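Local atomic coordinates of uncharacterized protein VP1736 (Vibrio parahaemolyticus, PDB entry 3LXQ), a protein that is of unknown function but carries a sulfatase-family domain of the alkaline phosphatase superfamily, built around a mixed beta sheet flanked by helices. Residues 100-113 with 271-283. Residues are numbered along the deposited sequence; the frame is centred on the assembly and turned at random.
Sequences FVGSLGGLPLTPNL and RNNAVKYSDYALG
D279 holds the backbone amides of N112 and L113 at the start of helix 111-118 and shows how a side chain from one helix can serve the first turn of another. Its two oxygens divide the work: OD2 takes the backbone N of N112 at 2.8 Å, and OD1 takes the backbone N of L113, also at 2.8 Å. Both bonds use syn lone pairs and are fairly straight, so the carboxylate is gripped as a fork and its rotation is fixed. With CG anti to the backbone N (chi1 -180°), D279 extends from its own helix to these two amides. T110 occupies the N-cap position, yet its hydroxyl makes no capping bond; OG1 is engaged instead with D114 and with the backbone N of G102. Amides at a helix start would probably stabilise the negative charge on D279.

N112 returns the contact through a bent bond, off the lone pairs: its ND2 donates to D279 O at 3.1 Å from above the carbonyl plane, on the face opposite to G283 N. The amide of N112 and the carboxylate of D279 lie nearly parallel, 18° apart.

Toward the beginning of helix 271-289 the interface is mixed, as L109, F100 and V275 pack round the amide and carbonyl of N272. L109 sets CG against N272 O and CD2 3.6 Å from N272 ND2. L109 O is buried without a hydrogen-bond partner, met by a CA-H...O contact from K276 CA at 3.4 Å. F100 CB touches V275 CG1 at 3.8 Å; V275 CG2 lies over one ring face, offset toward the rim, and N272 ND2 at the ring edge, 3.6 Å from F100 CE1. At the other end, L113 CD1 touches L282 CD2, and both leucines pack on V302 of the central sheet.

The arrangement is thus side-chain capping of a helix N-terminus from a neighbouring helix, beside the mixed sheet of a sulfatase-family, alkaline phosphatase-like fold.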
loop_
_atom_site.group_PDB
_atom_site.type_symbol
_atom_site.label_atom_id
_atom_site.label_comp_id
_atom_site.label_asym_id
_atom_site.label_seq_id
_atom_site.Cartn_x
_atom_site.Cartn_y
_atom_site.Cartn_z
ATOM N N PHE A 100 -13.740 -6.731 -6.412
ATOM C CA PHE A 100 -14.374 -5.734 -7.272
ATOM C C PHE A 100 -13.618 -5.516 -8.581
ATOM O O PHE A 100 -13.957 -4.607 -9.343
ATOM C CB PHE A 100 -14.508 -4.383 -6.555
ATOM C CG PHE A 100 -15.164 -4.459 -5.201
ATOM C CD1 PHE A 100 -16.515 -4.788 -5.076
ATOM C CD2 PHE A 100 -14.431 -4.172 -4.044
ATOM C CE1 PHE A 100 -17.129 -4.852 -3.815
ATOM C CE2 PHE A 100 -15.034 -4.232 -2.773
ATOM C CZ PHE A 100 -16.391 -4.576 -2.663
ATOM N N VAL A 101 -12.596 -6.335 -8.841
ATOM C CA VAL A 101 -11.764 -6.167 -10.041
ATOM C C VAL A 101 -11.965 -7.283 -11.079
ATOM O O VAL A 101 -11.633 -8.447 -10.843
ATOM C CB VAL A 101 -10.254 -6.006 -9.705
ATOM C CG1 VAL A 101 -9.466 -5.671 -10.964
ATOM C CG2 VAL A 101 -10.039 -4.922 -8.663
ATOM N N GLY A 102 -12.502 -6.905 -12.237
ATOM C CA GLY A 102 -12.735 -7.840 -13.338
ATOM C C GLY A 102 -11.494 -8.617 -13.749
ATOM O O GLY A 102 -11.527 -9.849 -13.816
ATOM N N SER A 103 -10.397 -7.904 -14.005
ATOM C CA SER A 103 -9.149 -8.540 -14.443
ATOM C C SER A 103 -8.546 -9.472 -13.385
ATOM O O SER A 103 -7.687 -10.286 -13.704
ATOM C CB SER A 103 -8.119 -7.499 -14.906
ATOM O OG SER A 103 -7.709 -6.664 -13.836
ATOM N N LEU A 104 -9.011 -9.361 -12.140
ATOM C CA LEU A 104 -8.557 -10.244 -11.064
ATOM C C LEU A 104 -9.600 -11.298 -10.699
ATOM O O LEU A 104 -9.511 -11.938 -9.652
ATOM C CB LEU A 104 -8.132 -9.435 -9.830
ATOM C CG LEU A 104 -6.733 -8.804 -9.777
ATOM C CD1 LEU A 104 -6.414 -7.904 -10.983
ATOM C CD2 LEU A 104 -6.576 -8.022 -8.503
ATOM N N GLY A 105 -10.585 -11.477 -11.576
ATOM C CA GLY A 105 -11.573 -12.543 -11.416
ATOM C C GLY A 105 -12.892 -12.160 -10.766
ATOM O O GLY A 105 -13.886 -12.880 -10.911
ATOM N N GLY A 106 -12.916 -11.030 -10.065
ATOM C CA GLY A 106 -14.116 -10.572 -9.359
ATOM C C GLY A 106 -15.185 -9.990 -10.271
ATOM O O GLY A 106 -15.211 -10.263 -11.473
ATOM N N LEU A 107 -16.055 -9.169 -9.687
ATOM C CA LEU A 107 -17.203 -8.581 -10.389
ATOM C C LEU A 107 -16.756 -7.604 -11.482
ATOM O O LEU A 107 -15.743 -6.912 -11.303
ATOM C CB LEU A 107 -18.136 -7.903 -9.382
ATOM C CG LEU A 107 -18.732 -8.879 -8.360
ATOM C CD1 LEU A 107 -19.268 -8.159 -7.123
ATOM C CD2 LEU A 107 -19.810 -9.767 -8.986
ATOM N N PRO A 108 -17.484 -7.560 -12.620
ATOM C CA PRO A 108 -17.053 -6.705 -13.739
ATOM C C PRO A 108 -17.254 -5.224 -13.427
ATOM O O PRO A 108 -18.099 -4.564 -14.026
ATOM C CB PRO A 108 -17.934 -7.165 -14.908
ATOM C CG PRO A 108 -19.152 -7.743 -14.271
ATOM C CD PRO A 108 -18.737 -8.283 -12.923
ATOM N N LEU A 109 -16.459 -4.721 -12.491
ATOM C CA LEU A 109 -16.637 -3.379 -11.948
ATOM C C LEU A 109 -15.535 -2.399 -12.330
ATOM O O LEU A 109 -15.646 -1.206 -12.045
ATOM C CB LEU A 109 -16.743 -3.448 -10.424
ATOM C CG LEU A 109 -18.048 -3.181 -9.675
ATOM C CD1 LEU A 109 -19.316 -3.651 -10.407
ATOM C CD2 LEU A 109 -17.965 -3.785 -8.271
ATOM N N THR A 110 -14.473 -2.897 -12.960
ATOM C CA THR A 110 -13.301 -2.061 -13.236
ATOM C C THR A 110 -12.789 -2.115 -14.683
ATOM O O THR A 110 -11.598 -2.360 -14.884
ATOM C CB THR A 110 -12.112 -2.416 -12.300
ATOM O OG1 THR A 110 -11.861 -3.823 -12.375
ATOM C CG2 THR A 110 -12.391 -1.998 -10.845
ATOM N N PRO A 111 -13.657 -1.841 -15.688
ATOM C CA PRO A 111 -13.192 -1.969 -17.078
ATOM C C PRO A 111 -12.031 -1.044 -17.474
ATOM O O PRO A 111 -11.182 -1.460 -18.263
ATOM C CB PRO A 111 -14.444 -1.666 -17.911
ATOM C CG PRO A 111 -15.351 -0.922 -17.009
ATOM C CD PRO A 111 -15.069 -1.418 -15.623
ATOM N N ASN A 112 -11.993 0.184 -16.955
ATOM C CA ASN A 112 -10.858 1.073 -17.218
ATOM C C ASN A 112 -9.562 0.531 -16.631
ATOM O O ASN A 112 -8.540 0.524 -17.309
ATOM C CB ASN A 112 -11.106 2.490 -16.698
ATOM C CG ASN A 112 -12.171 3.233 -17.498
ATOM O OD1 ASN A 112 -12.080 3.363 -18.722
ATOM N ND2 ASN A 112 -13.187 3.728 -16.802
ATOM N N LEU A 113 -9.605 0.076 -15.375
ATOM C CA LEU A 113 -8.412 -0.490 -14.726
ATOM C C LEU A 113 -7.962 -1.778 -15.408
ATOM O O LEU A 113 -6.773 -1.959 -15.640
ATOM C CB LEU A 113 -8.622 -0.718 -13.222
ATOM C CG LEU A 113 -7.425 -1.228 -12.399
ATOM C CD1 LEU A 113 -6.283 -0.208 -12.378
ATOM C CD2 LEU A 113 -7.841 -1.611 -10.978
ATOM N N ARG A 271 -22.180 0.231 -3.096
ATOM C CA ARG A 271 -20.738 0.035 -3.120
ATOM C C ARG A 271 -20.260 -0.330 -4.521
ATOM O O ARG A 271 -19.341 0.303 -5.043
ATOM C CB ARG A 271 -20.280 -1.015 -2.096
ATOM C CG ARG A 271 -18.761 -1.093 -2.000
ATOM C CD ARG A 271 -18.269 -1.873 -0.797
ATOM N NE ARG A 271 -18.246 -1.115 0.452
ATOM C CZ ARG A 271 -17.338 -0.191 0.779
ATOM N NH1 ARG A 271 -16.386 0.161 -0.069
ATOM N NH2 ARG A 271 -17.404 0.414 1.954
ATOM N N ASN A 272 -20.899 -1.326 -5.132
ATOM C CA ASN A 272 -20.511 -1.761 -6.479
ATOM C C ASN A 272 -20.432 -0.593 -7.446
ATOM O O ASN A 272 -19.428 -0.426 -8.143
ATOM C CB ASN A 272 -21.458 -2.832 -7.024
ATOM C CG ASN A 272 -21.383 -4.153 -6.256
ATOM O OD1 ASN A 272 -22.329 -4.947 -6.285
ATOM N ND2 ASN A 272 -20.273 -4.393 -5.572
ATOM N N ASN A 273 -21.481 0.228 -7.459
ATOM C CA ASN A 273 -21.562 1.377 -8.365
ATOM C C ASN A 273 -20.526 2.456 -8.057
ATOM O O ASN A 273 -19.945 3.039 -8.976
ATOM C CB ASN A 273 -22.974 1.976 -8.358
ATOM C CG ASN A 273 -24.005 1.069 -9.007
ATOM O OD1 ASN A 273 -23.705 0.331 -9.943
ATOM N ND2 ASN A 273 -25.237 1.138 -8.520
ATOM N N ALA A 274 -20.297 2.715 -6.768
ATOM C CA ALA A 274 -19.242 3.647 -6.342
ATOM C C ALA A 274 -17.853 3.193 -6.807
ATOM O O ALA A 274 -17.041 4.020 -7.253
ATOM C CB ALA A 274 -19.274 3.850 -4.843
ATOM N N VAL A 275 -17.587 1.888 -6.704
ATOM C CA VAL A 275 -16.361 1.310 -7.272
ATOM C C VAL A 275 -16.322 1.562 -8.787
ATOM O O VAL A 275 -15.332 2.082 -9.309
ATOM C CB VAL A 275 -16.215 -0.205 -6.950
ATOM C CG1 VAL A 275 -15.100 -0.851 -7.790
ATOM C CG2 VAL A 275 -15.956 -0.426 -5.453
ATOM N N LYS A 276 -17.410 1.222 -9.477
ATOM C CA LYS A 276 -17.476 1.431 -10.921
ATOM C C LYS A 276 -17.341 2.910 -11.287
ATOM O O LYS A 276 -16.677 3.234 -12.274
ATOM C CB LYS A 276 -18.744 0.827 -11.531
ATOM C CG LYS A 276 -18.716 0.773 -13.063
ATOM C CD LYS A 276 -19.801 -0.121 -13.633
ATOM C CE LYS A 276 -19.548 -0.379 -15.115
ATOM N NZ LYS A 276 -20.735 -0.964 -15.804
ATOM N N TYR A 277 -17.951 3.798 -10.491
ATOM C CA TYR A 277 -17.711 5.234 -10.647
ATOM C C TYR A 277 -16.223 5.570 -10.500
ATOM O O TYR A 277 -15.655 6.250 -11.358
ATOM C CB TYR A 277 -18.546 6.116 -9.692
ATOM C CG TYR A 277 -18.048 7.545 -9.744
ATOM C CD1 TYR A 277 -18.376 8.371 -10.814
ATOM C CD2 TYR A 277 -17.163 8.035 -8.783
ATOM C CE1 TYR A 277 -17.877 9.660 -10.901
ATOM C CE2 TYR A 277 -16.658 9.327 -8.860
ATOM C CZ TYR A 277 -17.019 10.132 -9.925
ATOM O OH TYR A 277 -16.536 11.419 -10.008
ATOM N N SER A 278 -15.607 5.101 -9.413
ATOM C CA SER A 278 -14.181 5.338 -9.166
ATOM C C SER A 278 -13.293 4.836 -10.307
ATOM O O SER A 278 -12.307 5.487 -10.654
ATOM C CB SER A 278 -13.738 4.712 -7.850
ATOM O OG SER A 278 -12.382 5.036 -7.583
ATOM N N ASP A 279 -13.653 3.690 -10.882
ATOM C CA ASP A 279 -12.993 3.181 -12.091
ATOM C C ASP A 279 -13.105 4.145 -13.274
ATOM O O ASP A 279 -12.100 4.428 -13.949
ATOM C CB ASP A 279 -13.564 1.832 -12.523
ATOM C CG ASP A 279 -12.881 1.293 -13.772
ATOM O OD1 ASP A 279 -11.733 0.805 -13.644
ATOM O OD2 ASP A 279 -13.473 1.363 -14.873
ATOM N N TYR A 280 -14.326 4.618 -13.544
ATOM C CA TYR A 280 -14.539 5.609 -14.590
ATOM C C TYR A 280 -13.691 6.838 -14.297
ATOM O O TYR A 280 -13.099 7.418 -15.198
ATOM C CB TYR A 280 -16.026 6.001 -14.702
ATOM C CG TYR A 280 -16.234 7.425 -15.173
ATOM C CD1 TYR A 280 -16.362 7.726 -16.535
ATOM C CD2 TYR A 280 -16.275 8.481 -14.258
ATOM C CE1 TYR A 280 -16.537 9.045 -16.967
ATOM C CE2 TYR A 280 -16.446 9.793 -14.678
ATOM C CZ TYR A 280 -16.576 10.068 -16.025
ATOM O OH TYR A 280 -16.746 11.374 -16.418
ATOM N N ALA A 281 -13.647 7.227 -13.027
ATOM C CA ALA A 281 -12.921 8.410 -12.604
ATOM C C ALA A 281 -11.417 8.243 -12.815
ATOM O O ALA A 281 -10.745 9.200 -13.212
ATOM C CB ALA A 281 -13.238 8.733 -11.147
ATOM N N LEU A 282 -10.902 7.032 -12.568
ATOM C CA LEU A 282 -9.484 6.718 -12.782
ATOM C C LEU A 282 -9.130 6.776 -14.263
ATOM O O LEU A 282 -8.077 7.311 -14.631
ATOM C CB LEU A 282 -9.117 5.346 -12.197
ATOM C CG LEU A 282 -7.677 4.839 -12.350
ATOM C CD1 LEU A 282 -6.669 5.770 -11.684
ATOM C CD2 LEU A 282 -7.540 3.428 -11.805
ATOM N N GLY A 283 -10.028 6.229 -15.090
ATOM C CA GLY A 283 -9.884 6.220 -16.555
ATOM C C GLY A 283 -9.754 7.621 -17.117
ATOM O O GLY A 283 -8.929 7.863 -18.005
#